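Local structure of N-acetyltransferase (6GTQ) at residues D17-F23 / E58-Y64; E10-D14 / L38-R43. The protein probably transfers the acetyl group of acetyl-coenzyme A to an amine of its substrate, as other members of the GNAT family do. The protein carries 1 engineered substitution. One frame throughout, in Å; residues are numbered along the deposited sequence.

Both contacts lie on the side of the mixed sheet that begins with strand 8-11, and both run from buried side chains out to exposed ones. Contact 1 bridges the loop after strand 8-11 to the start of strand 61-74. Contact 2 packs the end of strand 8-11 and the residues after it on helix 38-43. Backbone hydrogen bonds and aromatic packing mark contact 1, whereas contact 2 relies on apolar side chains, a histidine face and a water bridge on the exposed side. They touch through Tyr18 OH, which probably hydrogen-bonds Thr13 N and Glu10 OE1. Tyr64 packs against Leu38 deeper in the fold, and Arg59 makes a long, weak ion pair with Glu10.

Contact 1: residues D17-F23 / E58-Y64; sequences DYDLQRF and ERQVLGY
Asp17 meets Arg59 through its backbone, its O lying 3.5 Å from Arg59 CB. Next, the Tyr18 ring runs alongside the Arg59 chain, both pointing the same way. Its CD2 is 3.7 Å from Arg59 CB and 3.8 Å from Val61 CG2. Asp19 makes a single beta bridge with Gln60. Asp19 N donates to Arg59 O at 3.1 Å, approaching from above the carbonyl plane. In return, Val61 N donates to Asp19 O at 3.2 Å, nearly straight at 165°. The Asp19 and Gln60 side chains lie side by side, with carboxylate and amide planes 85° apart. Leu20 packs on Val61, though the placement of its CD1 is doubtful, and opens a type I turn that ends at Phe23. The Phe23 side chain has CG anti to the backbone N (chi1 -176°), which brings the ring edge to the strand. There Phe23 CE1 lies 3.3 Å from Gly63 N, inside the classic beta bulge that Leu62 and Gly63 form against Leu52. Phe23 CE2 lies 4.1 Å from Tyr64 CE2, and the two rings meet at an oblique angle. Two backbone bonds thus fix the register at the exposed end. Further in, Val61 packs on Tyr18 and Leu20, while the Phe23 ring edge lies on the backbone of residues 61 to 63, so that the bulge passes along an aromatic edge.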
loop_
_atom_site.group_PDB
_atom_site.type_symbol
_atom_site.label_atom_id
_atom_site.label_comp_id
_atom_site.label_asym_id
_atom_site.label_seq_id
_atom_site.Cartn_x
_atom_site.Cartn_y
_atom_site.Cartn_z
ATOM N N ASP A 17 -18.294 -13.908 -2.104
ATOM C CA ASP A 17 -17.426 -14.924 -2.712
ATOM C C ASP A 17 -16.602 -14.316 -3.854
ATOM O O ASP A 17 -17.116 -13.515 -4.644
ATOM C CB ASP A 17 -18.229 -16.144 -3.199
ATOM C CG ASP A 17 -18.803 -17.021 -2.100
ATOM O OD1 ASP A 17 -18.192 -17.093 -1.013
ATOM O OD2 ASP A 17 -19.850 -17.658 -2.339
ATOM N N TYR A 18 -15.319 -14.703 -3.929
ATOM C CA TYR A 18 -14.351 -14.191 -4.898
ATOM C C TYR A 18 -13.702 -15.276 -5.755
ATOM O O TYR A 18 -13.470 -16.385 -5.270
ATOM C CB TYR A 18 -13.267 -13.410 -4.147
ATOM C CG TYR A 18 -13.758 -12.113 -3.545
ATOM C CD1 TYR A 18 -14.302 -12.074 -2.263
ATOM C CD2 TYR A 18 -13.675 -10.916 -4.256
ATOM C CE1 TYR A 18 -14.763 -10.879 -1.707
ATOM C CE2 TYR A 18 -14.120 -9.714 -3.705
ATOM C CZ TYR A 18 -14.669 -9.701 -2.433
ATOM O OH TYR A 18 -15.110 -8.514 -1.903
ATOM N N ASP A 19 -13.399 -14.950 -7.032
ATOM C CA ASP A 19 -12.703 -15.867 -7.932
ATOM C C ASP A 19 -11.213 -15.541 -7.823
ATOM O O ASP A 19 -10.740 -14.542 -8.367
ATOM C CB ASP A 19 -13.238 -15.797 -9.370
ATOM C CG ASP A 19 -12.754 -16.946 -10.232
ATOM O OD1 ASP A 19 -13.012 -18.121 -9.863
ATOM O OD2 ASP A 19 -12.122 -16.678 -11.274
ATOM N N LEU A 20 -10.490 -16.348 -7.042
ATOM C CA LEU A 20 -9.054 -16.133 -6.818
ATOM C C LEU A 20 -8.073 -17.181 -7.371
ATOM O O LEU A 20 -6.944 -16.843 -7.725
ATOM C CB LEU A 20 -8.786 -15.954 -5.318
ATOM C CG LEU A 20 -9.376 -14.731 -4.612
ATOM C CD1 LEU A 20 -10.705 -14.327 -5.230
ATOM C CD2 LEU A 20 -9.543 -15.014 -3.129
ATOM N N GLN A 21 -8.495 -18.440 -7.443
ATOM C CA GLN A 21 -7.633 -19.520 -7.944
ATOM C C GLN A 21 -6.825 -19.201 -9.208
ATOM O O GLN A 21 -5.659 -19.593 -9.284
ATOM C CB GLN A 21 -8.432 -20.821 -8.151
ATOM C CG GLN A 21 -8.845 -21.530 -6.843
ATOM C CD GLN A 21 -7.714 -21.897 -5.893
ATOM O OE1 GLN A 21 -7.836 -21.764 -4.668
ATOM N NE2 GLN A 21 -6.594 -22.375 -6.424
ATOM N N ARG A 22 -7.428 -18.494 -10.183
ATOM C CA ARG A 22 -6.777 -18.143 -11.447
ATOM C C ARG A 22 -5.677 -17.070 -11.334
ATOM O O ARG A 22 -4.828 -17.006 -12.224
ATOM C CB ARG A 22 -7.826 -17.732 -12.489
ATOM N N PHE A 23 -5.692 -16.237 -10.262
ATOM C CA PHE A 23 -4.741 -15.137 -10.031
ATOM C C PHE A 23 -3.271 -15.556 -10.147
ATOM O O PHE A 23 -2.873 -16.574 -9.575
ATOM C CB PHE A 23 -5.011 -14.435 -8.681
ATOM C CG PHE A 23 -4.138 -13.226 -8.383
ATOM C CD1 PHE A 23 -4.517 -11.955 -8.796
ATOM C CD2 PHE A 23 -2.956 -13.359 -7.659
ATOM C CE1 PHE A 23 -3.711 -10.848 -8.527
ATOM C CE2 PHE A 23 -2.150 -12.249 -7.397
ATOM C CZ PHE A 23 -2.538 -11.001 -7.826
ATOM N N GLU A 58 -19.312 -12.522 -10.322
ATOM C CA GLU A 58 -18.273 -13.515 -10.197
ATOM C C GLU A 58 -17.072 -13.050 -9.400
ATOM O O GLU A 58 -16.329 -13.851 -8.889
ATOM C CB GLU A 58 -17.850 -13.942 -11.588
ATOM C CG GLU A 58 -18.935 -14.656 -12.381
ATOM C CD GLU A 58 -20.023 -13.754 -12.956
ATOM O OE1 GLU A 58 -20.015 -12.546 -12.719
ATOM O OE2 GLU A 58 -20.894 -14.255 -13.675
ATOM N N ARG A 59 -16.879 -11.746 -9.331
ATOM C CA ARG A 59 -15.796 -11.096 -8.563
ATOM C C ARG A 59 -14.357 -11.562 -8.843
ATOM O O ARG A 59 -13.640 -11.943 -7.920
ATOM C CB ARG A 59 -16.079 -11.199 -7.061
ATOM C CG ARG A 59 -17.228 -10.329 -6.582
ATOM C CD ARG A 59 -16.823 -8.866 -6.512
ATOM N NE ARG A 59 -17.985 -7.983 -6.457
ATOM C CZ ARG A 59 -18.047 -6.794 -7.046
ATOM N NH1 ARG A 59 -19.144 -6.058 -6.944
ATOM N NH2 ARG A 59 -17.010 -6.340 -7.736
ATOM N N GLN A 60 -13.942 -11.535 -10.108
ATOM C CA GLN A 60 -12.617 -12.026 -10.496
ATOM C C GLN A 60 -11.515 -11.039 -10.052
ATOM O O GLN A 60 -11.431 -9.921 -10.568
ATOM C CB GLN A 60 -12.571 -12.267 -12.009
ATOM C CG GLN A 60 -11.285 -12.914 -12.505
ATOM C CD GLN A 60 -11.338 -13.291 -13.967
ATOM O OE1 GLN A 60 -12.374 -13.163 -14.634
ATOM N NE2 GLN A 60 -10.210 -13.753 -14.503
ATOM N N VAL A 61 -10.685 -11.456 -9.083
ATOM C CA VAL A 61 -9.608 -10.641 -8.515
ATOM C C VAL A 61 -8.410 -10.569 -9.449
ATOM O O VAL A 61 -7.836 -11.607 -9.793
ATOM C CB VAL A 61 -9.228 -11.099 -7.079
ATOM C CG1 VAL A 61 -8.017 -10.330 -6.540
ATOM C CG2 VAL A 61 -10.419 -10.958 -6.138
ATOM N N LEU A 62 -8.026 -9.339 -9.837
ATOM C CA LEU A 62 -6.891 -9.082 -10.722
ATOM C C LEU A 62 -5.793 -8.240 -10.049
ATOM O O LEU A 62 -4.949 -7.644 -10.716
ATOM C CB LEU A 62 -7.354 -8.466 -12.064
ATOM C CG LEU A 62 -8.165 -9.386 -13.003
ATOM C CD1 LEU A 62 -8.731 -8.608 -14.156
ATOM C CD2 LEU A 62 -7.340 -10.561 -13.507
ATOM N N GLY A 63 -5.794 -8.245 -8.728
ATOM C CA GLY A 63 -4.840 -7.491 -7.935
ATOM C C GLY A 63 -5.351 -7.242 -6.541
ATOM O O GLY A 63 -6.563 -7.229 -6.310
ATOM N N TYR A 64 -4.420 -7.057 -5.600
ATOM C CA TYR A 64 -4.740 -6.806 -4.201
ATOM C C TYR A 64 -3.662 -6.040 -3.445
ATOM O O TYR A 64 -2.506 -5.958 -3.879
ATOM C CB TYR A 64 -5.055 -8.129 -3.472
ATOM C CG TYR A 64 -3.865 -8.987 -3.076
ATOM C CD1 TYR A 64 -3.238 -8.822 -1.840
ATOM C CD2 TYR A 64 -3.439 -10.039 -3.888
ATOM C CE1 TYR A 64 -2.185 -9.647 -1.444
ATOM C CE2 TYR A 64 -2.405 -10.892 -3.486
ATOM C CZ TYR A 64 -1.778 -10.684 -2.267
ATOM O OH TYR A 64 -0.758 -11.506 -1.863
#

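Contact 2: residues E10-D14 / L38-R43; sequences EILTD and LVRQHR
Leu12 and His42 each turn CG anti to the backbone N, with chi1 of -164° and 176°, and these torsions slide the two side chains past each other in opposite directions. Leu12 CB then sits over one face of the imidazole, 3.8 Å from the ring centroid and only 7° off the normal, a clear CH-pi contact. Leu12 CD2 covers the carbon side of the ring, 3.6 Å from His42 CD2. The other branch of Leu12, CD1, reaches Leu38 CD2 at 3.9 Å. Val39 adds its CG2 beside Leu12 CD2.

Ile11 comes to the His42 ring from the edge, with CG1 3.6 Å from CE1. Asp14 OD1 also lies near the ring plane but stands 4.5 Å from His42 NE2. His42 ND1 is hydrogen-bonded to the backbone N of Ala49 on strand 48-53, so the imidazole has a polar anchor as well as an apolar cover.

The Arg43 chain is extended from CG to NE and ends near the backbone of Asp14. One face of its guanidinium rests on Val39 CG1 of the same helix. A water in the guanidinium plane accepts from Arg43 NH2 at 2.8 Å and lies 2.7 Å from Thr13 O, to which it probably donates. The contact therefore changes from hydrocarbon around the buried Leu12 to solvent-mediated bonding on the exposed side. Since ND1 accepts the Ala49 N-H, a neutral ring would probably carry its proton on His42 NE2, which is 3.4 Å from Leu12 O.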
loop_
_atom_site.group_PDB
_atom_site.type_symbol
_atom_site.label_atom_id
_atom_site.label_comp_id
_atom_site.label_asym_id
_atom_site.label_seq_id
_atom_site.Cartn_x
_atom_site.Cartn_y
_atom_site.Cartn_z
ATOM N N GLU A 10 -12.128 -2.129 -4.043
ATOM C CA GLU A 10 -12.989 -2.180 -2.872
ATOM C C GLU A 10 -12.351 -3.009 -1.768
ATOM O O GLU A 10 -11.543 -3.890 -2.049
ATOM C CB GLU A 10 -14.386 -2.734 -3.242
ATOM C CG GLU A 10 -14.380 -4.149 -3.813
ATOM C CD GLU A 10 -15.722 -4.805 -4.074
ATOM O OE1 GLU A 10 -15.908 -5.966 -3.639
ATOM O OE2 GLU A 10 -16.581 -4.171 -4.731
ATOM N N ILE A 11 -12.724 -2.737 -0.514
ATOM C CA ILE A 11 -12.281 -3.521 0.638
ATOM C C ILE A 11 -12.996 -4.875 0.548
ATOM O O ILE A 11 -14.137 -4.927 0.078
ATOM C CB ILE A 11 -12.521 -2.778 1.994
ATOM C CG1 ILE A 11 -11.897 -3.558 3.176
ATOM C CG2 ILE A 11 -14.015 -2.408 2.249
ATOM C CD1 ILE A 11 -11.601 -2.761 4.373
ATOM N N LEU A 12 -12.318 -5.963 0.948
ATOM C CA LEU A 12 -12.871 -7.315 0.935
ATOM C C LEU A 12 -14.226 -7.320 1.646
ATOM O O LEU A 12 -14.326 -6.760 2.727
ATOM C CB LEU A 12 -11.884 -8.290 1.609
ATOM C CG LEU A 12 -12.119 -9.782 1.361
ATOM C CD1 LEU A 12 -11.464 -10.234 0.078
ATOM C CD2 LEU A 12 -11.597 -10.611 2.501
ATOM N N THR A 13 -15.276 -7.854 0.998
ATOM C CA THR A 13 -16.639 -7.894 1.555
ATOM C C THR A 13 -16.835 -9.157 2.398
ATOM O O THR A 13 -16.701 -10.271 1.891
ATOM C CB THR A 13 -17.700 -7.698 0.453
ATOM O OG1 THR A 13 -17.334 -6.595 -0.379
ATOM C CG2 THR A 13 -19.100 -7.478 1.014
ATOM N N ASP A 14 -17.164 -8.958 3.682
ATOM C CA ASP A 14 -17.359 -9.962 4.736
ATOM C C ASP A 14 -18.200 -11.205 4.372
ATOM O O ASP A 14 -17.876 -12.303 4.842
ATOM C CB ASP A 14 -17.948 -9.297 5.986
ATOM C CG ASP A 14 -16.991 -8.327 6.642
ATOM O OD1 ASP A 14 -15.957 -8.785 7.183
ATOM O OD2 ASP A 14 -17.267 -7.111 6.607
ATOM N N LEU A 38 -5.276 -14.619 2.851
ATOM C CA LEU A 38 -5.845 -13.266 2.776
ATOM C C LEU A 38 -7.247 -13.123 3.383
ATOM O O LEU A 38 -7.446 -12.241 4.224
ATOM C CB LEU A 38 -5.829 -12.718 1.328
ATOM C CG LEU A 38 -6.407 -11.306 1.134
ATOM C CD1 LEU A 38 -5.538 -10.472 0.249
ATOM C CD2 LEU A 38 -7.805 -11.356 0.569
ATOM N N VAL A 39 -8.214 -13.942 2.926
ATOM C CA VAL A 39 -9.606 -13.891 3.379
ATOM C C VAL A 39 -9.717 -14.162 4.898
ATOM O O VAL A 39 -10.399 -13.403 5.589
ATOM C CB VAL A 39 -10.540 -14.794 2.518
ATOM C CG1 VAL A 39 -11.967 -14.780 3.040
ATOM C CG2 VAL A 39 -10.517 -14.372 1.049
ATOM N N ARG A 40 -9.026 -15.198 5.424
ATOM C CA ARG A 40 -9.124 -15.490 6.856
ATOM C C ARG A 40 -8.438 -14.430 7.713
ATOM O O ARG A 40 -8.992 -14.069 8.742
ATOM C CB ARG A 40 -8.682 -16.922 7.218
ATOM C CG ARG A 40 -7.190 -17.216 7.197
ATOM C CD ARG A 40 -6.898 -18.622 7.688
ATOM N NE ARG A 40 -7.551 -18.908 8.968
ATOM C CZ ARG A 40 -7.068 -19.723 9.898
ATOM N NH1 ARG A 40 -7.734 -19.916 11.028
ATOM N NH2 ARG A 40 -5.910 -20.343 9.710
ATOM N N GLN A 41 -7.298 -13.872 7.259
ATOM C CA GLN A 41 -6.593 -12.817 7.995
ATOM C C GLN A 41 -7.366 -11.503 8.035
ATOM O O GLN A 41 -7.327 -10.817 9.052
ATOM C CB GLN A 41 -5.169 -12.631 7.484
ATOM C CG GLN A 41 -4.279 -13.764 7.982
ATOM C CD GLN A 41 -2.830 -13.627 7.651
ATOM O OE1 GLN A 41 -2.311 -12.541 7.355
ATOM N NE2 GLN A 41 -2.140 -14.742 7.721
ATOM N N HIS A 42 -8.115 -11.188 6.967
ATOM C CA HIS A 42 -8.972 -10.008 6.913
ATOM C C HIS A 42 -10.143 -10.224 7.874
ATOM O O HIS A 42 -10.334 -9.435 8.798
ATOM C CB HIS A 42 -9.464 -9.753 5.480
ATOM C CG HIS A 42 -10.428 -8.607 5.351
ATOM N ND1 HIS A 42 -9.996 -7.337 5.031
ATOM C CD2 HIS A 42 -11.775 -8.589 5.479
ATOM C CE1 HIS A 42 -11.084 -6.585 4.988
ATOM N NE2 HIS A 42 -12.178 -7.294 5.262
ATOM N N ARG A 43 -10.889 -11.328 7.695
ATOM C CA ARG A 43 -12.030 -11.652 8.552
ATOM C C ARG A 43 -11.668 -11.845 10.027
ATOM O O ARG A 43 -12.514 -11.573 10.881
ATOM C CB ARG A 43 -12.787 -12.858 8.016
ATOM C CG ARG A 43 -13.528 -12.600 6.710
ATOM C CD ARG A 43 -13.747 -13.942 6.083
ATOM N NE ARG A 43 -14.736 -13.958 5.009
ATOM C CZ ARG A 43 -15.455 -15.034 4.703
ATOM N NH1 ARG A 43 -15.322 -16.153 5.408
ATOM N NH2 ARG A 43 -16.331 -14.992 3.710
HETATM O O HOH W 1 -15.508 -12.680 2.437
#